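Local coordinates for sulfate transporter sulfate transporter family protein (Wolinella succinogenes, PDB 4DGF), which probably carries sulfate or a related anion across the membrane as a SulP-family transporter, the piece described here being its STAS domain, at residues 31-36 with 71-76; 44-49 with 81-86; 56-61 with 116-121. All coordinates share one frame; numbering follows the deposited sequence.

Contact 1: 31-36 with 71-76; sequences GPFFFG and HALWEF
Phe33 pushes the far end of its ring against helix 67-83, overlapping the methyl of Ala72 and the CB of Leu73. In this STAS domain it joins the loop leading into helix 35-41 to the longer helix that packs on the same side of the three-stranded parallel sheet. The backbones stay well apart, with Phe33 CA and Leu73 CA 9.1 Å from each other, and a long aromatic side chain suits a gap of that width. The reach is set by chi1 of -172°, which places CG opposite the backbone N and sends the ring into the interior. Phe33 is also the centre of an inverse gamma turn, closed by a weak bond from Phe34 N to Pro32 O, and its backbone is bonded to Val64. Phe34, the next residue, takes the N-cap position of helix 35-41, so the loop ends one residue after the buried phenylalanine. On the other side, Ala72 offers only a methyl, 4.1 Å from Phe33 CE2, and is small enough to rest against Ala38 of helix 35-41 as well. Leu73 crosses Phe33 at about a right angle; only its CB touches the ring, and the branched end leads away from it. The contact is wholly apolar and buried, and the ring meets its partners obliquely: Leu73 CB lies equally near Phe33 CE1 and Phe33 CZ, 4.0 Å from each.

Contact 2: 44-49 with 81-86; sequences VLDVIE and EKRGTI
Leu45 and Arg83 mark the nearest approach of the two backbones, their CA atoms 8.1 Å apart. Residues 44-46 keep helical torsions without the regular helical bonds, while 81-86 holds the end of helix 67-83, where Gly84 at phi 64° completes a Schellman motif; glycine suits that position because positive phi costs it little. Into the space between them reaches Leu45, whose CD1 lies 4.0 Å from Arg83 CG, so the leucine packs on the aliphatic part of the arginine as the two side chains run past each other in opposite directions. The same CD1 is 4.1 Å from Thr85 OG1, a polar atom that is nevertheless satisfied, since it is hydrogen-bonded to Pro52 O. Nearer the surface, Asp46 OD1 and Arg83 NH2 form a salt bridge of 3.0 Å. It uses one oxygen and one nitrogen, and the carboxylate and guanidinium planes are 59° apart, so this is no flat two-pronged pairing. Arg83 gets there by bending at chi2, -92°, which folds the chain over toward the aspartate. A charged pair outside and a leucine inside fit the burial of each position. Beneath the salt bridge, Leu45 settles against Phe76, Ser79 and Cys80 of helix 67-83 and Phe55 of strand 54-58, filling the corner where the loop after helix 35-41 meets helix and sheet.

Contact 3: 56-61 with 116-121; sequences ILRMRR and DHIDKA
Ile118 lies across Arg58 at about a right angle and covers one face of its guanidinium. Starting at the backbone, Ile118 CB stands 3.4 Å above the guanidinium plane, displaced toward its rim, and is 3.5 Å from Arg58 NH2. CG2 branches to the same nitrogen, with Ile118 CG2 and Arg58 NH2 3.4 Å apart. The other branch, CG1, is turned opposite the backbone N (chi1 -173°) and lies 3.7 Å from both Arg58 NE and Arg58 CZ. At the tip, Ile118 CD1 meets Arg58 CD and, two residues earlier on the strand, Ile56 CG2, each at 3.9 Å. Ile56 CG2 also touches Ala121 CB at 4.2 Å, one turn further along the helix, where a small residue lets the helix lie close to the strand. The buried Arg58 is not left wanting polar partners: its NH1 bonds to Thr15 OG1 and Asp13 O in the N-terminal part of the chain. Were Arg58 an alanine, Ile118 would probably lose the flat group it lies on, and Thr15 OG1 and Asp13 O the donor that ties them to the sheet. The helix start is held by His117 at the N-cap, whose ND1 accepts from Asp119 N at 3.0 Å with an N-H...ND1 angle of 163°. Branched aliphatic residues on strand and helix, with an alanine one turn on, make the packing of helix 118-130 on the central strand of a parallel sheet, part of the alpha/beta architecture of the STAS domain.

The six segments alternate along the chain, in the order 31-36, 44-49, 56-61, 71-76, 81-86 and 116-121, so each contact interlocks with the others within a single STAS domain. Contacts 1 and 2 share helix 67-83, their centres about 16 Å apart, and Phe76 of 71-76 packs on Val44 and Leu45. Contact 3 lies about 16 Å from contact 1 between centres; Leu73 on Leu57 and Phe33 on the selenomethionine Met59 connect them. Contacts 2 and 3, about 19 Å apart between centres, do not touch and sit on opposite sides of the chain's centre. Strand 54-58 thus lies between helix 67-83 and helix 118-130, a layered alpha/beta arrangement.

Contact 1: 31-36 with 71-76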
ATOM      1  N   GLY A  31      -3.040   5.439  10.932  1.00 14.21           N
ATOM      2  CA  GLY A  31      -2.209   6.517  11.542  1.00 15.54           C
ATOM      3  C   GLY A  31      -0.759   6.227  11.418  1.00 13.59           C
ATOM      4  O   GLY A  31      -0.365   5.455  10.582  1.00 15.27           O
ATOM      5  N   PRO A  32       0.064   6.674  12.351  1.00 15.59           N
ATOM      6  CA  PRO A  32       1.511   6.336  12.408  1.00 13.70           C
ATOM      7  C   PRO A  32       1.749   4.861  12.271  1.00 12.31           C
ATOM      8  O   PRO A  32       1.000   4.099  12.893  1.00 14.62           O
ATOM      9  CB  PRO A  32       1.906   6.825  13.808  1.00 15.23           C
ATOM     10  CG  PRO A  32       1.077   8.056  13.909  1.00 15.96           C
ATOM     11  CD  PRO A  32      -0.301   7.613  13.431  1.00 14.92           C
ATOM     12  N   PHE A  33       2.703   4.459  11.429  1.00 10.75           N
ATOM     13  CA  PHE A  33       2.859   3.012  11.160  1.00  9.54           C
ATOM     14  C   PHE A  33       3.915   2.489  12.083  1.00 10.02           C
ATOM     15  O   PHE A  33       5.130   2.364  11.747  1.00  8.66           O
ATOM     16  CB  PHE A  33       3.200   2.909   9.677  1.00 10.29           C
ATOM     17  CG  PHE A  33       3.215   1.510   9.115  1.00 10.20           C
ATOM     18  CD1 PHE A  33       3.129   1.358   7.718  1.00 11.78           C
ATOM     19  CD2 PHE A  33       3.315   0.371   9.916  1.00 11.88           C
ATOM     20  CE1 PHE A  33       3.197   0.106   7.109  1.00 11.65           C
ATOM     21  CE2 PHE A  33       3.372  -0.852   9.333  1.00 12.58           C
ATOM     22  CZ  PHE A  33       3.344  -0.955   7.897  1.00 11.85           C
ATOM     23  N   PHE A  34       3.454   2.151  13.294  1.00  9.58           N
ATOM     24  CA  PHE A  34       4.309   1.642  14.329  1.00  9.78           C
ATOM     25  C   PHE A  34       3.879   0.167  14.647  1.00  9.94           C
ATOM     26  O   PHE A  34       3.297  -0.500  13.766  1.00 10.21           O
ATOM     27  CB  PHE A  34       4.286   2.501  15.636  1.00 10.80           C
ATOM     28  CG  PHE A  34       4.660   3.928  15.478  1.00 11.01           C
ATOM     29  CD1 PHE A  34       5.554   4.320  14.452  1.00 11.46           C
ATOM     30  CD2 PHE A  34       4.141   4.957  16.385  1.00 13.26           C
ATOM     31  CE1 PHE A  34       5.876   5.687  14.297  1.00 12.10           C
ATOM     32  CE2 PHE A  34       4.544   6.294  16.231  1.00 13.26           C
ATOM     33  CZ  PHE A  34       5.398   6.648  15.134  1.00 12.49           C
ATOM     34  N   PHE A  35       4.097  -0.276  15.899  1.00 10.60           N
ATOM     35  CA  PHE A  35       3.964  -1.752  16.101  1.00 10.90           C
ATOM     36  C   PHE A  35       2.492  -2.140  15.942  1.00 10.31           C
ATOM     37  O   PHE A  35       2.213  -3.275  15.560  1.00 11.30           O
ATOM     38  CB  PHE A  35       4.476  -2.154  17.523  1.00 11.68           C
ATOM     39  CG  PHE A  35       3.541  -1.820  18.652  1.00 12.53           C
ATOM     40  CD1 PHE A  35       2.647  -2.797  19.152  1.00 13.69           C
ATOM     41  CD2 PHE A  35       3.474  -0.522  19.196  1.00 11.95           C
ATOM     42  CE1 PHE A  35       1.762  -2.493  20.208  1.00 13.51           C
ATOM     43  CE2 PHE A  35       2.622  -0.212  20.283  1.00 13.37           C
ATOM     44  CZ  PHE A  35       1.726  -1.218  20.734  1.00 13.79           C
ATOM     45  N   GLY A  36       1.553  -1.230  16.329  1.00 10.09           N
ATOM     46  CA  GLY A  36       0.045  -1.576  16.247  1.00 11.49           C
ATOM     47  C   GLY A  36      -0.340  -1.952  14.823  1.00 11.15           C
ATOM     48  O   GLY A  36      -0.982  -3.004  14.556  1.00 13.32           O
ATOM     49  N   HIS A  71       9.822  -2.718   9.067  1.00 12.89           N
ATOM     50  CA  HIS A  71      10.044  -4.149   8.891  1.00 13.14           C
ATOM     51  C   HIS A  71       8.785  -4.871   8.402  1.00 13.23           C
ATOM     52  O   HIS A  71       8.831  -5.687   7.491  1.00 14.03           O
ATOM     53  CB  HIS A  71      10.519  -4.757  10.204  1.00 15.57           C
ATOM     54  CG  HIS A  71      10.701  -6.245  10.118  1.00 18.20           C
ATOM     55  ND1 HIS A  71       9.811  -7.097  10.646  1.00 22.01           N
ATOM     56  CD2 HIS A  71      11.675  -7.005   9.462  1.00 24.07           C
ATOM     57  CE1 HIS A  71      10.251  -8.416  10.375  1.00 23.37           C
ATOM     58  NE2 HIS A  71      11.369  -8.326   9.651  1.00 23.22           N
ATOM     59  N   ALA A  72       7.635  -4.484   8.941  1.00 12.77           N
ATOM     60  CA  ALA A  72       6.386  -5.110   8.527  1.00 12.52           C
ATOM     61  C   ALA A  72       6.112  -4.777   7.040  1.00 12.03           C
ATOM     62  O   ALA A  72       5.587  -5.675   6.270  1.00 13.19           O
ATOM     63  CB  ALA A  72       5.280  -4.534   9.402  1.00 13.06           C
ATOM     64  N   LEU A  73       6.409  -3.542   6.613  1.00 10.80           N
ATOM     65  CA  LEU A  73       6.125  -3.137   5.245  1.00 11.24           C
ATOM     66  C   LEU A  73       7.044  -3.920   4.263  1.00 12.41           C
ATOM     67  O   LEU A  73       6.539  -4.382   3.240  1.00 15.17           O
ATOM     68  CB  LEU A  73       6.222  -1.631   5.143  1.00 11.40           C
ATOM     69  CG  LEU A  73       6.128  -1.069   3.748  1.00 12.01           C
ATOM     70  CD1 LEU A  73       4.721  -1.327   3.169  1.00 13.19           C
ATOM     71  CD2 LEU A  73       6.330   0.472   3.820  1.00 12.00           C
ATOM     72  N   TRP A  74       8.288  -4.188   4.631  1.00 13.05           N
ATOM     73  CA  TRP A  74       9.210  -4.979   3.794  1.00 14.28           C
ATOM     74  C   TRP A  74       8.687  -6.400   3.695  1.00 14.33           C
ATOM     75  O   TRP A  74       8.699  -7.016   2.562  1.00 14.01           O
ATOM     76  CB  TRP A  74      10.606  -5.201   4.426  1.00 17.14           C
ATOM     77  CG  TRP A  74      11.558  -4.076   4.197  1.00 17.50           C
ATOM     78  CD1 TRP A  74      12.088  -3.179   5.129  1.00 18.72           C
ATOM     79  CD2 TRP A  74      12.170  -3.696   2.949  1.00 17.57           C
ATOM     80  NE1 TRP A  74      12.973  -2.333   4.538  1.00 17.95           N
ATOM     81  CE2 TRP A  74      13.047  -2.544   3.255  1.00 18.53           C
ATOM     82  CE3 TRP A  74      12.113  -4.181   1.632  1.00 22.55           C
ATOM     83  CZ2 TRP A  74      13.836  -1.904   2.272  1.00 21.68           C
ATOM     84  CZ3 TRP A  74      12.874  -3.516   0.668  1.00 22.88           C
ATOM     85  CH2 TRP A  74      13.721  -2.405   0.983  1.00 23.13           C
ATOM     86  N   GLU A  75       8.279  -6.971   4.824  0.50 14.37           N
ATOM     87  CA  GLU A  75       7.843  -8.361   4.755  0.50 16.13           C
ATOM     88  C   GLU A  75       6.494  -8.444   4.020  0.50 15.23           C
ATOM     89  O   GLU A  75       6.201  -9.442   3.395  0.50 16.00           O
ATOM     90  CB  GLU A  75       7.798  -9.010   6.139  0.50 18.97           C
ATOM     91  CG  GLU A  75       6.521  -8.728   6.876  0.50 22.90           C
ATOM     92  CD  GLU A  75       6.328  -9.595   8.128  0.50 27.01           C
ATOM     93  OE1 GLU A  75       6.458 -10.858   8.008  0.50 30.53           O
ATOM     94  OE2 GLU A  75       6.020  -9.001   9.213  0.50 25.56           O
ATOM     95  N   PHE A  76       5.692  -7.376   4.034  1.00 13.30           N
ATOM     96  CA  PHE A  76       4.482  -7.421   3.306  1.00 13.51           C
ATOM     97  C   PHE A  76       4.755  -7.398   1.792  1.00 13.88           C
ATOM     98  O   PHE A  76       4.077  -8.119   1.009  1.00 12.75           O
ATOM     99  CB  PHE A  76       3.543  -6.270   3.704  1.00 13.05           C
ATOM    100  CG  PHE A  76       2.203  -6.382   3.055  1.00 14.93           C
ATOM    101  CD1 PHE A  76       1.313  -7.345   3.436  1.00 15.55           C
ATOM    102  CD2 PHE A  76       1.857  -5.523   2.031  1.00 16.35           C
ATOM    103  CE1 PHE A  76       0.079  -7.476   2.795  1.00 16.39           C
ATOM    104  CE2 PHE A  76       0.620  -5.646   1.376  1.00 19.77           C
ATOM    105  CZ  PHE A  76      -0.238  -6.656   1.736  1.00 17.61           C
TER

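Contact 2: 44-49 with 81-86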
ATOM      1  N   VAL A  44      -1.521 -10.482   6.206  1.00 15.72           N
ATOM      2  CA  VAL A  44      -2.777 -10.231   5.545  1.00 16.06           C
ATOM      3  C   VAL A  44      -2.915 -10.984   4.219  1.00 18.45           C
ATOM      4  O   VAL A  44      -3.989 -11.487   3.933  1.00 17.66           O
ATOM      5  CB  VAL A  44      -2.969  -8.725   5.301  1.00 16.37           C
ATOM      6  CG1 VAL A  44      -3.995  -8.477   4.201  1.00 16.49           C
ATOM      7  CG2 VAL A  44      -3.486  -8.032   6.624  1.00 17.13           C
ATOM      8  N   LEU A  45      -1.854 -11.119   3.412  1.00 17.31           N
ATOM      9  CA  LEU A  45      -2.058 -11.860   2.177  1.00 23.14           C
ATOM     10  C   LEU A  45      -2.223 -13.378   2.437  1.00 23.55           C
ATOM     11  O   LEU A  45      -2.767 -14.061   1.619  1.00 30.55           O
ATOM     12  CB  LEU A  45      -0.923 -11.601   1.198  1.00 26.40           C
ATOM     13  CG  LEU A  45      -0.983 -10.451   0.205  1.00 29.47           C
ATOM     14  CD1 LEU A  45       0.170 -10.720  -0.752  1.00 28.23           C
ATOM     15  CD2 LEU A  45      -2.269 -10.300  -0.611  1.00 27.01           C
ATOM     16  N   ASP A  46      -1.747 -13.939   3.547  1.00 24.41           N
ATOM     17  CA  ASP A  46      -2.007 -15.382   3.790  1.00 28.99           C
ATOM     18  C   ASP A  46      -3.462 -15.649   4.246  1.00 32.45           C
ATOM     19  O   ASP A  46      -3.836 -16.827   4.351  1.00 32.66           O
ATOM     20  CB  ASP A  46      -1.132 -15.938   4.912  1.00 34.32           C
ATOM     21  CG  ASP A  46       0.390 -15.798   4.629  1.00 43.39           C
ATOM     22  OD1 ASP A  46       0.829 -16.053   3.456  1.00 41.51           O
ATOM     23  OD2 ASP A  46       1.136 -15.431   5.597  1.00 44.15           O
ATOM     24  N   VAL A  47      -4.263 -14.612   4.539  1.00 25.99           N
ATOM     25  CA  VAL A  47      -5.684 -14.862   4.892  1.00 29.40           C
ATOM     26  C   VAL A  47      -6.707 -14.318   3.886  1.00 31.99           C
ATOM     27  O   VAL A  47      -7.894 -14.313   4.164  1.00 35.99           O
ATOM     28  CB  VAL A  47      -6.017 -14.372   6.326  1.00 27.78           C
ATOM     29  CG1 VAL A  47      -4.987 -14.938   7.303  1.00 27.22           C
ATOM     30  CG2 VAL A  47      -5.979 -12.846   6.376  1.00 23.43           C
ATOM     31  N   ILE A  48      -6.278 -13.860   2.717  1.00 31.13           N
ATOM     32  CA  ILE A  48      -7.210 -13.607   1.672  1.00 33.11           C
ATOM     33  C   ILE A  48      -7.266 -14.912   0.822  1.00 38.11           C
ATOM     34  O   ILE A  48      -6.215 -15.451   0.442  1.00 37.55           O
ATOM     35  CB  ILE A  48      -6.774 -12.436   0.819  1.00 31.49           C
ATOM     36  CG1 ILE A  48      -6.694 -11.171   1.683  1.00 32.46           C
ATOM     37  CG2 ILE A  48      -7.745 -12.276  -0.339  1.00 32.20           C
ATOM     38  CD1 ILE A  48      -6.111  -9.971   0.938  1.00 29.22           C
ATOM     39  N   GLU A  49      -8.469 -15.439   0.597  1.00 39.18           N
ATOM     40  CA  GLU A  49      -8.636 -16.711  -0.141  1.00 41.61           C
ATOM     41  C   GLU A  49      -8.398 -16.506  -1.656  1.00 36.68           C
ATOM     42  O   GLU A  49      -7.660 -17.273  -2.278  1.00 42.41           O
ATOM     43  CB  GLU A  49     -10.023 -17.342   0.131  1.00 42.41           C
ATOM     44  N   GLU A  81       5.193 -10.352  -3.535  1.00 16.90           N
ATOM     45  CA  GLU A  81       5.956 -10.940  -4.623  1.00 20.76           C
ATOM     46  C   GLU A  81       5.834 -12.429  -4.659  1.00 21.11           C
ATOM     47  O   GLU A  81       5.707 -12.966  -5.773  1.00 21.48           O
ATOM     48  CB  GLU A  81       7.445 -10.675  -4.439  1.00 25.73           C
ATOM     49  CG  GLU A  81       7.813  -9.231  -4.398  1.00 35.85           C
ATOM     50  CD  GLU A  81       9.350  -9.125  -4.438  1.00 45.63           C
ATOM     51  OE1 GLU A  81       9.890  -8.579  -5.450  1.00 49.46           O
ATOM     52  OE2 GLU A  81      10.008  -9.628  -3.467  1.00 49.51           O
ATOM     53  N   LYS A  82       5.816 -13.101  -3.491  1.00 21.14           N
ATOM     54  CA  LYS A  82       5.569 -14.540  -3.455  1.00 22.33           C
ATOM     55  C   LYS A  82       4.222 -14.951  -4.011  1.00 23.61           C
ATOM     56  O   LYS A  82       4.057 -16.110  -4.401  1.00 22.85           O
ATOM     57  CB  LYS A  82       5.681 -15.139  -2.034  1.00 21.32           C
ATOM     58  CG  LYS A  82       7.149 -15.141  -1.528  1.00 22.15           C
ATOM     59  CD  LYS A  82       7.360 -15.665  -0.117  1.00 23.73           C
ATOM     60  CE  LYS A  82       8.835 -15.697   0.317  1.00 23.90           C
ATOM     61  NZ  LYS A  82       8.885 -16.136   1.767  1.00 26.91           N
ATOM     62  N   ARG A  83       3.238 -14.066  -3.927  1.00 20.45           N
ATOM     63  CA  ARG A  83       1.885 -14.368  -4.492  1.00 22.78           C
ATOM     64  C   ARG A  83       1.619 -13.800  -5.864  1.00 20.09           C
ATOM     65  O   ARG A  83       0.496 -13.992  -6.367  1.00 21.97           O
ATOM     66  CB  ARG A  83       0.825 -13.786  -3.559  1.00 25.00           C
ATOM     67  CG  ARG A  83       0.825 -14.425  -2.170  1.00 30.73           C
ATOM     68  CD  ARG A  83      -0.140 -15.590  -2.118  1.00 33.26           C
ATOM     69  NE  ARG A  83      -0.209 -16.145  -0.772  1.00 40.05           N
ATOM     70  CZ  ARG A  83       0.640 -17.079  -0.322  1.00 44.84           C
ATOM     71  NH1 ARG A  83       1.618 -17.522  -1.110  1.00 40.11           N
ATOM     72  NH2 ARG A  83       0.516 -17.565   0.912  1.00 42.96           N
ATOM     73  N   GLY A  84       2.604 -13.109  -6.476  1.00 17.84           N
ATOM     74  CA  GLY A  84       2.438 -12.451  -7.793  1.00 18.71           C
ATOM     75  C   GLY A  84       1.397 -11.322  -7.726  1.00 20.37           C
ATOM     76  O   GLY A  84       0.636 -11.012  -8.756  1.00 21.93           O
ATOM     77  N   THR A  85       1.254 -10.761  -6.515  1.00 16.95           N
ATOM     78  CA  THR A  85       0.425  -9.574  -6.303  1.00 16.51           C
ATOM     79  C   THR A  85       1.258  -8.324  -6.486  1.00 15.76           C
ATOM     80  O   THR A  85       2.346  -8.267  -5.936  1.00 17.32           O
ATOM     81  CB  THR A  85      -0.116  -9.558  -4.835  1.00 17.84           C
ATOM     82  OG1 THR A  85      -0.974 -10.723  -4.674  1.00 19.41           O
ATOM     83  CG2 THR A  85      -0.944  -8.260  -4.569  1.00 17.78           C
ATOM     84  N   ILE A  86       0.723  -7.319  -7.180  1.00 14.47           N
ATOM     85  CA  ILE A  86       1.455  -6.063  -7.319  1.00 13.66           C
ATOM     86  C   ILE A  86       1.033  -5.113  -6.150  1.00 12.50           C
ATOM     87  O   ILE A  86      -0.115  -4.721  -6.070  1.00 12.53           O
ATOM     88  CB  ILE A  86       1.143  -5.418  -8.686  1.00 15.92           C
ATOM     89  CG1 ILE A  86       1.711  -6.321  -9.803  1.00 18.03           C
ATOM     90  CG2 ILE A  86       1.789  -4.028  -8.721  1.00 14.25           C
ATOM     91  CD1 ILE A  86       1.249  -5.998 -11.235  1.00 21.73           C
TER

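Contact 3: 56-61 with 116-121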
ATOM      1  N   ILE A  56      -3.525  -2.206  -2.807  0.60 10.67           N
ATOM      2  CA  ILE A  56      -3.217  -0.800  -2.579  0.60 10.12           C
ATOM      3  C   ILE A  56      -3.160  -0.601  -1.085  0.60 10.62           C
ATOM      4  O   ILE A  56      -4.134  -0.824  -0.360  0.60 10.00           O
ATOM      5  CB  ILE A  56      -4.270   0.135  -3.225  0.60 10.18           C
ATOM      6  CG1 ILE A  56      -4.409  -0.197  -4.706  0.60 10.41           C
ATOM      7  CG2 ILE A  56      -3.875   1.637  -2.954  0.60  9.45           C
ATOM      8  CD1 ILE A  56      -5.350   0.671  -5.487  0.60 11.08           C
ATOM      9  N   LEU A  57      -2.018  -0.097  -0.618  1.00  9.82           N
ATOM     10  CA  LEU A  57      -1.940   0.262   0.775  1.00 10.16           C
ATOM     11  C   LEU A  57      -2.115   1.781   0.850  1.00  9.90           C
ATOM     12  O   LEU A  57      -1.259   2.549   0.234  1.00  9.58           O
ATOM     13  CB  LEU A  57      -0.526  -0.134   1.221  1.00 12.43           C
ATOM     14  CG  LEU A  57      -0.362  -0.214   2.668  1.00 15.95           C
ATOM     15  CD1 LEU A  57      -1.171  -1.332   3.338  1.00 18.62           C
ATOM     16  CD2 LEU A  57       1.124  -0.554   2.927  1.00 16.36           C
ATOM     17  N   ARG A  58      -3.238   2.207   1.430  1.00  9.52           N
ATOM     18  CA  ARG A  58      -3.544   3.584   1.556  1.00 10.34           C
ATOM     19  C   ARG A  58      -2.840   4.211   2.732  1.00  9.70           C
ATOM     20  O   ARG A  58      -3.154   3.846   3.922  1.00  8.89           O
ATOM     21  CB  ARG A  58      -5.102   3.877   1.701  1.00 10.60           C
ATOM     22  CG  ARG A  58      -5.798   3.453   0.403  1.00 11.35           C
ATOM     23  CD  ARG A  58      -7.207   4.006   0.314  1.00 12.02           C
ATOM     24  NE  ARG A  58      -7.180   5.488   0.215  1.00 12.62           N
ATOM     25  CZ  ARG A  58      -8.238   6.283   0.139  1.00 13.83           C
ATOM     26  NH1 ARG A  58      -9.501   5.786   0.086  1.00 14.40           N
ATOM     27  NH2 ARG A  58      -8.020   7.579  -0.006  1.00 14.37           N
HETATM   28  N   MSE A  59      -2.059   5.242   2.442  0.50  9.17           N
HETATM   29  CA  MSE A  59      -1.133   5.762   3.470  0.50  9.46           C
HETATM   30  C   MSE A  59      -1.378   7.238   3.684  0.50 10.41           C
HETATM   31  O   MSE A  59      -0.502   7.936   4.188  0.50 11.04           O
HETATM   32  CB  MSE A  59       0.333   5.441   3.038  0.50  8.55           C
HETATM   33  CG  MSE A  59       0.570   3.929   2.831  0.50  7.31           C
HETATM   34 SE   MSE A  59       2.472   3.558   2.613  0.48  6.13          SE
HETATM   35  CE  MSE A  59       2.924   3.384   4.564  0.50  6.35           C
ATOM     36  N   ARG A  60      -2.549   7.752   3.313  1.00 11.73           N
ATOM     37  CA  ARG A  60      -2.801   9.216   3.556  1.00 12.91           C
ATOM     38  C   ARG A  60      -2.813   9.652   5.001  1.00 13.50           C
ATOM     39  O   ARG A  60      -2.592  10.863   5.298  1.00 15.67           O
ATOM     40  CB  ARG A  60      -4.172   9.663   2.934  1.00 13.21           C
ATOM     41  CG  ARG A  60      -5.340   8.836   3.524  1.00 14.95           C
ATOM     42  CD  ARG A  60      -6.639   9.321   2.792  1.00 15.75           C
ATOM     43  NE  ARG A  60      -7.765   8.498   3.219  1.00 17.28           N
ATOM     44  CZ  ARG A  60      -9.051   8.873   3.143  1.00 22.02           C
ATOM     45  NH1 ARG A  60      -9.354  10.090   2.686  1.00 20.67           N
ATOM     46  NH2 ARG A  60     -10.026   8.043   3.534  1.00 24.30           N
ATOM     47  N   ARG A  61      -3.036   8.700   5.907  1.00 14.00           N
ATOM     48  CA  ARG A  61      -3.069   8.971   7.374  1.00 15.13           C
ATOM     49  C   ARG A  61      -1.719   8.685   8.018  1.00 14.72           C
ATOM     50  O   ARG A  61      -1.608   8.704   9.276  1.00 14.67           O
ATOM     51  CB  ARG A  61      -4.067   8.053   8.095  1.00 16.39           C
ATOM     52  CG  ARG A  61      -5.449   8.175   7.481  1.00 20.23           C
ATOM     53  CD  ARG A  61      -6.484   7.452   8.324  1.00 22.36           C
ATOM     54  NE  ARG A  61      -7.724   7.177   7.565  1.00 26.33           N
ATOM     55  CZ  ARG A  61      -8.816   6.633   8.115  1.00 33.71           C
ATOM     56  NH1 ARG A  61      -8.881   6.438   9.448  1.00 38.74           N
ATOM     57  NH2 ARG A  61      -9.899   6.335   7.376  1.00 37.32           N
ATOM     58  N   ASP A 116       0.680   9.873  -4.736  1.00 14.41           N
ATOM     59  CA  ASP A 116       0.339  10.746  -3.692  1.00 17.23           C
ATOM     60  C   ASP A 116      -1.158  10.823  -3.464  1.00 15.46           C
ATOM     61  O   ASP A 116      -1.592  11.622  -2.586  1.00 18.31           O
ATOM     62  CB  ASP A 116       0.903  12.150  -3.900  1.00 19.92           C
ATOM     63  CG  ASP A 116       0.398  12.798  -5.173  1.00 21.80           C
ATOM     64  OD1 ASP A 116      -0.637  12.377  -5.701  1.00 22.67           O
ATOM     65  OD2 ASP A 116       1.026  13.788  -5.666  1.00 25.43           O
ATOM     66  N   HIS A 117      -1.890  10.019  -4.210  1.00 15.77           N
ATOM     67  CA  HIS A 117      -3.347  10.115  -4.210  1.00 15.24           C
ATOM     68  C   HIS A 117      -3.930   8.811  -4.687  1.00 14.01           C
ATOM     69  O   HIS A 117      -3.475   8.198  -5.698  1.00 13.13           O
ATOM     70  CB  HIS A 117      -3.875  11.245  -5.129  1.00 17.93           C
ATOM     71  CG  HIS A 117      -5.309  11.696  -4.753  1.00 20.04           C
ATOM     72  ND1 HIS A 117      -6.461  11.069  -5.178  1.00 20.49           N
ATOM     73  CD2 HIS A 117      -5.743  12.715  -3.902  1.00 25.04           C
ATOM     74  CE1 HIS A 117      -7.536  11.653  -4.619  1.00 21.64           C
ATOM     75  NE2 HIS A 117      -7.119  12.639  -3.842  1.00 22.08           N
ATOM     76  N   ILE A 118      -5.053   8.443  -4.029  1.00 12.61           N
ATOM     77  CA  ILE A 118      -5.760   7.206  -4.314  1.00 13.09           C
ATOM     78  C   ILE A 118      -6.280   7.154  -5.773  1.00 12.99           C
ATOM     79  O   ILE A 118      -6.236   6.098  -6.465  1.00 12.83           O
ATOM     80  CB  ILE A 118      -6.921   6.952  -3.303  1.00 12.57           C
ATOM     81  CG1 ILE A 118      -7.553   5.571  -3.478  1.00 12.93           C
ATOM     82  CG2 ILE A 118      -8.020   8.059  -3.353  1.00 14.02           C
ATOM     83  CD1 ILE A 118      -6.540   4.420  -3.551  1.00 12.10           C
ATOM     84  N   ASP A 119      -6.685   8.335  -6.292  1.00 14.51           N
ATOM     85  CA  ASP A 119      -7.138   8.337  -7.687  1.00 16.46           C
ATOM     86  C   ASP A 119      -6.074   7.893  -8.682  1.00 15.56           C
ATOM     87  O   ASP A 119      -6.369   7.209  -9.650  1.00 16.89           O
ATOM     88  CB  ASP A 119      -7.628   9.708  -8.086  1.00 18.96           C
ATOM     89  CG  ASP A 119      -8.935  10.109  -7.422  1.00 22.36           C
ATOM     90  OD1 ASP A 119      -9.650   9.317  -6.742  1.00 22.80           O
ATOM     91  OD2 ASP A 119      -9.290  11.302  -7.580  1.00 24.03           O
ATOM     92  N   LYS A 120      -4.843   8.303  -8.465  1.00 15.60           N
ATOM     93  CA  LYS A 120      -3.763   7.897  -9.353  1.00 16.20           C
ATOM     94  C   LYS A 120      -3.465   6.434  -9.141  1.00 15.99           C
ATOM     95  O   LYS A 120      -3.142   5.769 -10.117  1.00 14.62           O
ATOM     96  CB  LYS A 120      -2.474   8.692  -9.020  1.00 18.38           C
ATOM     97  CG  LYS A 120      -2.695  10.183  -9.081  1.00 21.82           C
ATOM     98  CD  LYS A 120      -1.426  10.979  -8.744  1.00 22.63           C
ATOM     99  CE  LYS A 120      -1.782  12.449  -9.040  1.00 27.41           C
ATOM    100  NZ  LYS A 120      -1.008  13.337  -8.154  1.00 32.79           N
ATOM    101  N   ALA A 121      -3.426   5.966  -7.851  1.00 14.47           N
ATOM    102  CA  ALA A 121      -3.099   4.563  -7.696  1.00 12.88           C
ATOM    103  C   ALA A 121      -4.171   3.675  -8.390  1.00 12.81           C
ATOM    104  O   ALA A 121      -3.903   2.570  -8.906  1.00 13.12           O
ATOM    105  CB  ALA A 121      -2.926   4.202  -6.205  1.00 11.25           C
TER